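PDB 2EG4: probable thiosulfate sulfurtransferase from Thermus thermophilus, which probably transfers sulfur from thiosulfate to cyanide, like other rhodaneses, and carries a bound zinc ion. Local coordinates for residues 18-24 with 100-106; 35-39 with 219-224. All coordinates share one frame; numbering follows the deposited sequence.

The two contacts lie on opposite sides of the chain's centre. Their centres are about 36 Å apart, and their nearest atoms are about 21 Å apart. Along the sequence they interleave: 18-24, 35-39, 100-106, 219-224. Contact 1 ties the end of helix 15-20 to the loop after strand 89-92, the last strand of the first parallel sheet. Contact 2 joins the two rhodanese-like domains, from the loop before helix 41-57 in the first to helix 217-223 in the second. Zinc belongs to contact 2, where His219 is one of four ligands. Contact 1 is away from that site and is built round a different histidine, His22.

Contact 1 (18-24 with 100-106); sequences YEAGHLP and ATEKEEP
The imidazole of His22 lies under the backbone carbonyl of Glu102, whose O sits over the centre of the ring, 3.0 Å from its plane. The opposite face is turned to the Tyr18 ring. CG of His22 sits between its own backbone N and carbonyl carbon (chi1 47°), which lays the ring beneath the 100-106 chain. The ring is then fixed in rotation by ND1, which donates in the ring plane to O of Leu23. NE2 adds a weak bond to Lys103 O, at 3.4 Å. The backbones meet at a classic beta bulge, with Thr101 and Glu102 both facing His22. His22 N donates to Glu102 O at 2.8 Å, and Glu102 N returns a bond to His22 O. Gly21, with positive phi, is the first residue after helix 15-20 to leave helical geometry.

The Glu102 side chain runs out extended. Its CG is 3.5 Å from His22 CE1, and its carboxylate stands 79° from the imidazole plane. OE1 is held by Gly25 N. Tyr18 and Glu105 cross at about a right angle, with Glu105 CG at the edge of the phenol ring. Tyr18 OH is 3.2 Å from Pro106 CD and bonds to Ala26 O; the Glu105 carboxylate pairs with Arg15. Lys103 bends alongside Glu19 and Ala20, its CD 3.1 Å from Ala20 O, and NZ turns back to Thr101 O.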
loop_
_atom_site.group_PDB
_atom_site.type_symbol
_atom_site.label_atom_id
_atom_site.label_comp_id
_atom_site.label_asym_id
_atom_site.label_seq_id
_atom_site.Cartn_x
_atom_site.Cartn_y
_atom_site.Cartn_z
ATOM N N TYR A 18 3.215 -19.762 -1.171
ATOM C CA TYR A 18 3.969 -19.739 0.070
ATOM C C TYR A 18 4.227 -21.180 0.557
ATOM O O TYR A 18 5.343 -21.532 0.939
ATOM C CB TYR A 18 3.169 -18.989 1.132
ATOM C CG TYR A 18 3.807 -19.000 2.501
ATOM C CD1 TYR A 18 4.845 -18.124 2.824
ATOM C CD2 TYR A 18 3.337 -19.856 3.497
ATOM C CE1 TYR A 18 5.396 -18.090 4.110
ATOM C CE2 TYR A 18 3.896 -19.837 4.786
ATOM C CZ TYR A 18 4.916 -18.955 5.080
ATOM O OH TYR A 18 5.510 -18.933 6.330
ATOM N N GLU A 19 3.180 -21.997 0.533
ATOM C CA GLU A 19 3.296 -23.374 0.994
ATOM C C GLU A 19 4.188 -24.248 0.111
ATOM O O GLU A 19 4.767 -25.244 0.580
ATOM C CB GLU A 19 1.891 -23.968 1.154
ATOM C CG GLU A 19 1.229 -23.423 2.429
ATOM C CD GLU A 19 -0.173 -23.951 2.670
ATOM O OE1 GLU A 19 -0.527 -24.993 2.091
ATOM O OE2 GLU A 19 -0.916 -23.322 3.454
ATOM N N ALA A 20 4.319 -23.870 -1.157
ATOM C CA ALA A 20 5.156 -24.618 -2.091
ATOM C C ALA A 20 6.645 -24.368 -1.818
ATOM O O ALA A 20 7.515 -25.140 -2.253
ATOM C CB ALA A 20 4.801 -24.224 -3.528
ATOM N N GLY A 21 6.930 -23.296 -1.087
ATOM C CA GLY A 21 8.294 -22.950 -0.758
ATOM C C GLY A 21 8.452 -21.445 -0.540
ATOM O O GLY A 21 8.120 -20.645 -1.419
ATOM N N HIS A 22 8.956 -21.078 0.632
ATOM C CA HIS A 22 9.184 -19.680 0.986
ATOM C C HIS A 22 10.577 -19.507 1.586
ATOM O O HIS A 22 11.282 -20.492 1.876
ATOM C CB HIS A 22 8.118 -19.197 1.981
ATOM C CG HIS A 22 7.877 -20.136 3.132
ATOM N ND1 HIS A 22 8.634 -20.126 4.282
ATOM C CD2 HIS A 22 6.939 -21.095 3.310
ATOM C CE1 HIS A 22 8.169 -21.033 5.125
ATOM N NE2 HIS A 22 7.139 -21.637 4.558
ATOM N N LEU A 23 11.019 -18.268 1.760
ATOM C CA LEU A 23 12.344 -18.095 2.339
ATOM C C LEU A 23 12.333 -18.583 3.789
ATOM O O LEU A 23 11.340 -18.458 4.503
ATOM C CB LEU A 23 12.797 -16.638 2.252
ATOM C CG LEU A 23 13.497 -16.267 0.929
ATOM C CD1 LEU A 23 12.562 -16.474 -0.270
ATOM C CD2 LEU A 23 13.943 -14.809 0.989
ATOM N N PRO A 24 13.446 -19.173 4.240
ATOM C CA PRO A 24 13.469 -19.659 5.630
ATOM C C PRO A 24 13.063 -18.579 6.625
ATOM O O PRO A 24 13.603 -17.472 6.605
ATOM C CB PRO A 24 14.924 -20.095 5.819
ATOM C CG PRO A 24 15.297 -20.589 4.433
ATOM C CD PRO A 24 14.675 -19.530 3.511
ATOM N N ALA A 100 13.568 -19.679 -1.941
ATOM C CA ALA A 100 12.208 -20.054 -1.523
ATOM C C ALA A 100 12.147 -21.576 -1.376
ATOM O O ALA A 100 11.436 -22.276 -2.095
ATOM C CB ALA A 100 11.191 -19.547 -2.578
ATOM N N THR A 101 12.904 -22.069 -0.399
ATOM C CA THR A 101 13.052 -23.509 -0.168
ATOM C C THR A 101 12.316 -24.120 1.016
ATOM O O THR A 101 12.196 -25.354 1.117
ATOM C CB THR A 101 14.534 -23.822 0.051
ATOM O OG1 THR A 101 15.004 -23.068 1.181
ATOM C CG2 THR A 101 15.363 -23.430 -1.177
ATOM N N GLU A 102 11.847 -23.274 1.922
ATOM C CA GLU A 102 11.196 -23.764 3.128
ATOM C C GLU A 102 9.703 -23.988 2.981
ATOM O O GLU A 102 8.970 -23.131 2.486
ATOM C CB GLU A 102 11.491 -22.802 4.282
ATOM C CG GLU A 102 10.894 -23.210 5.636
ATOM C CD GLU A 102 11.260 -22.239 6.745
ATOM O OE1 GLU A 102 10.501 -21.266 6.973
ATOM O OE2 GLU A 102 12.318 -22.432 7.385
ATOM N N LYS A 103 9.252 -25.155 3.430
ATOM C CA LYS A 103 7.839 -25.506 3.354
ATOM C C LYS A 103 7.120 -25.286 4.688
ATOM O O LYS A 103 5.969 -24.840 4.714
ATOM C CB LYS A 103 7.684 -26.965 2.920
ATOM C CG LYS A 103 7.185 -27.149 1.499
ATOM C CD LYS A 103 8.126 -26.522 0.478
ATOM C CE LYS A 103 9.480 -27.217 0.438
ATOM N NZ LYS A 103 10.232 -26.865 -0.804
ATOM N N GLU A 104 7.804 -25.587 5.788
ATOM C CA GLU A 104 7.229 -25.432 7.124
ATOM C C GLU A 104 6.968 -23.963 7.433
ATOM O O GLU A 104 7.791 -23.097 7.138
ATOM C CB GLU A 104 8.176 -26.011 8.180
ATOM C CG GLU A 104 9.452 -25.183 8.376
ATOM C CD GLU A 104 10.294 -25.639 9.559
ATOM O OE1 GLU A 104 9.716 -25.881 10.645
ATOM O OE2 GLU A 104 11.537 -25.738 9.409
ATOM N N GLU A 105 5.827 -23.685 8.049
ATOM C CA GLU A 105 5.474 -22.313 8.390
ATOM C C GLU A 105 5.962 -22.004 9.797
ATOM O O GLU A 105 5.653 -22.732 10.743
ATOM C CB GLU A 105 3.959 -22.138 8.302
ATOM C CG GLU A 105 3.494 -20.712 8.511
ATOM C CD GLU A 105 2.063 -20.515 8.084
ATOM O OE1 GLU A 105 1.569 -19.374 8.167
ATOM O OE2 GLU A 105 1.426 -21.505 7.660
ATOM N N PRO A 106 6.736 -20.923 9.958
ATOM C CA PRO A 106 7.236 -20.583 11.290
ATOM C C PRO A 106 6.128 -20.238 12.275
ATOM O O PRO A 106 5.038 -19.813 11.884
ATOM C CB PRO A 106 8.169 -19.403 11.022
ATOM C CG PRO A 106 7.553 -18.750 9.816
ATOM C CD PRO A 106 7.148 -19.920 8.956
HETATM O O HOH W 1 3.765 -26.418 2.893
#

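Contact 2 (35-39 with 219-224). With ZN (zinc ion), chain C.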
loop_
_atom_site.group_PDB
_atom_site.type_symbol
_atom_site.label_atom_id
_atom_site.label_comp_id
_atom_site.label_asym_id
_atom_site.label_seq_id
_atom_site.Cartn_x
_atom_site.Cartn_y
_atom_site.Cartn_z
ATOM N N LYS A 35 -10.914 -3.312 3.771
ATOM C CA LYS A 35 -11.264 -1.993 3.245
ATOM C C LYS A 35 -11.445 -1.143 4.508
ATOM O O LYS A 35 -12.182 -1.510 5.425
ATOM C CB LYS A 35 -12.560 -2.047 2.428
ATOM C CG LYS A 35 -12.323 -2.449 0.964
ATOM C CD LYS A 35 -13.594 -2.347 0.136
ATOM C CE LYS A 35 -14.516 -3.513 0.394
ATOM N NZ LYS A 35 -13.968 -4.746 -0.239
ATOM N N LEU A 36 -10.765 -0.005 4.556
ATOM C CA LEU A 36 -10.804 0.858 5.727
ATOM C C LEU A 36 -11.661 2.105 5.644
ATOM O O LEU A 36 -11.855 2.671 4.562
ATOM C CB LEU A 36 -9.384 1.295 6.079
ATOM C CG LEU A 36 -8.477 0.281 6.781
ATOM C CD1 LEU A 36 -8.391 -1.006 5.999
ATOM C CD2 LEU A 36 -7.116 0.883 6.930
ATOM N N ARG A 37 -12.172 2.524 6.802
ATOM C CA ARG A 37 -12.945 3.755 6.921
ATOM C C ARG A 37 -12.179 4.524 7.999
ATOM O O ARG A 37 -12.074 4.070 9.145
ATOM C CB ARG A 37 -14.388 3.492 7.375
ATOM C CG ARG A 37 -15.199 4.779 7.438
ATOM C CD ARG A 37 -16.628 4.590 7.923
ATOM N NE ARG A 37 -17.389 5.846 7.914
ATOM C CZ ARG A 37 -17.329 6.776 8.867
ATOM N NH1 ARG A 37 -16.539 6.590 9.915
ATOM N NH2 ARG A 37 -18.058 7.890 8.776
ATOM N N LEU A 38 -11.619 5.671 7.622
ATOM C CA LEU A 38 -10.813 6.459 8.539
ATOM C C LEU A 38 -11.251 7.903 8.553
ATOM O O LEU A 38 -10.694 8.745 7.839
ATOM C CB LEU A 38 -9.335 6.341 8.151
ATOM C CG LEU A 38 -8.751 4.923 8.127
ATOM C CD1 LEU A 38 -7.373 4.951 7.451
ATOM C CD2 LEU A 38 -8.617 4.380 9.540
ATOM N N ARG A 39 -12.268 8.183 9.357
ATOM C CA ARG A 39 -12.784 9.548 9.483
ATOM C C ARG A 39 -12.540 10.077 10.898
ATOM O O ARG A 39 -12.036 11.198 11.076
ATOM C CB ARG A 39 -14.279 9.613 9.165
ATOM C CG ARG A 39 -14.850 11.057 9.156
ATOM C CD ARG A 39 -16.361 11.114 8.863
ATOM N NE ARG A 39 -16.841 12.496 8.779
ATOM C CZ ARG A 39 -18.121 12.849 8.708
ATOM N NH1 ARG A 39 -19.076 11.923 8.716
ATOM N NH2 ARG A 39 -18.451 14.135 8.613
ATOM N N HIS A 219 -13.636 3.693 -2.610
ATOM C CA HIS A 219 -14.668 2.952 -1.892
ATOM C C HIS A 219 -15.158 3.788 -0.707
ATOM O O HIS A 219 -16.363 4.014 -0.551
ATOM C CB HIS A 219 -14.138 1.593 -1.402
ATOM C CG HIS A 219 -15.200 0.714 -0.818
ATOM N ND1 HIS A 219 -15.960 -0.144 -1.583
ATOM C CD2 HIS A 219 -15.660 0.594 0.451
ATOM C CE1 HIS A 219 -16.842 -0.756 -0.812
ATOM N NE2 HIS A 219 -16.682 -0.326 0.425
ATOM N N GLU A 220 -14.237 4.279 0.119
ATOM C CA GLU A 220 -14.657 5.075 1.261
ATOM C C GLU A 220 -15.334 6.358 0.812
ATOM O O GLU A 220 -16.369 6.736 1.341
ATOM C CB GLU A 220 -13.475 5.442 2.141
ATOM C CG GLU A 220 -13.904 6.322 3.293
ATOM C CD GLU A 220 -12.747 6.856 4.074
ATOM O OE1 GLU A 220 -11.760 7.312 3.446
ATOM O OE2 GLU A 220 -12.826 6.844 5.324
ATOM N N TRP A 221 -14.750 7.013 -0.188
ATOM C CA TRP A 221 -15.281 8.280 -0.684
ATOM C C TRP A 221 -16.753 8.156 -1.051
ATOM O O TRP A 221 -17.563 9.018 -0.708
ATOM C CB TRP A 221 -14.448 8.760 -1.889
ATOM C CG TRP A 221 -14.780 10.172 -2.364
ATOM C CD1 TRP A 221 -15.728 10.539 -3.282
ATOM C CD2 TRP A 221 -14.145 11.390 -1.937
ATOM N NE1 TRP A 221 -15.722 11.917 -3.452
ATOM C CE2 TRP A 221 -14.763 12.460 -2.638
ATOM C CE3 TRP A 221 -13.118 11.680 -1.033
ATOM C CZ2 TRP A 221 -14.380 13.801 -2.456
ATOM C CZ3 TRP A 221 -12.732 13.009 -0.852
ATOM C CH2 TRP A 221 -13.362 14.053 -1.564
ATOM N N LEU A 222 -17.108 7.074 -1.730
ATOM C CA LEU A 222 -18.502 6.864 -2.117
ATOM C C LEU A 222 -19.378 6.462 -0.926
ATOM O O LEU A 222 -20.513 6.909 -0.817
ATOM C CB LEU A 222 -18.595 5.800 -3.212
ATOM C CG LEU A 222 -18.053 6.241 -4.584
ATOM C CD1 LEU A 222 -18.069 5.070 -5.559
ATOM C CD2 LEU A 222 -18.908 7.407 -5.124
ATOM N N GLN A 223 -18.858 5.633 -0.027
ATOM C CA GLN A 223 -19.662 5.245 1.135
ATOM C C GLN A 223 -20.047 6.480 1.949
ATOM O O GLN A 223 -21.142 6.562 2.505
ATOM C CB GLN A 223 -18.892 4.251 2.009
ATOM C CG GLN A 223 -18.823 2.851 1.407
ATOM C CD GLN A 223 -20.211 2.305 1.054
ATOM O OE1 GLN A 223 -21.133 2.347 1.876
ATOM N NE2 GLN A 223 -20.358 1.785 -0.163
ATOM N N GLU A 224 -19.145 7.456 1.997
ATOM C CA GLU A 224 -19.369 8.689 2.745
ATOM C C GLU A 224 -20.327 9.661 2.051
ATOM O O GLU A 224 -20.793 10.611 2.664
ATOM C CB GLU A 224 -18.034 9.395 2.991
ATOM C CG GLU A 224 -17.154 8.726 4.053
ATOM C CD GLU A 224 -17.743 8.896 5.439
ATOM O OE1 GLU A 224 -18.147 10.025 5.776
ATOM O OE2 GLU A 224 -17.795 7.911 6.199
HETATM ZN ZN ZN C . -15.981 -0.502 -3.688
HETATM O O HOH W 2 -10.013 8.279 5.203
#
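Glu220 reaches from helix 217-223 across to Leu38, its chain extended. Its CB passes 4.0 Å from Leu36 O. CG lies anti to the backbone N (chi1 177°), which sends the chain straight at the 35-39 loop. At the tip, OE2 takes the Leu38 N-H at 2.8 Å, on its syn side but 35° out of the carboxylate plane. OE2 also lies 3.5 Å from Arg37 CA. OE1 accepts a bond from a water that also donates to Leu38 O. OE1 is also hydrogen-bonded to Tyr214 OH. With an alanine here, the Leu38 N-H would probably lose its acceptor, and the water and Tyr214 OH their carboxylate partner.

Glu224, one turn on, meets Arg37 at about a right angle. Its OE2 lies close to both NE (2.7 Å) and NH2 (2.6 Å) of Arg37 in a salt bridge. Both hydrogen bonds are weak, with N-H...O angles of 116°. Arg39 NH1 adds a long charge contact to OE1. These charges pair at the end of the segment far from the zinc. At the other end His219 ND1 binds zinc with Cys151, Cys152 and His192. Lys35 CD sits over the same ring, a CH-pi contact 3.5 Å from the centroid, which probably limits further the turning of a ring already fixed by the metal.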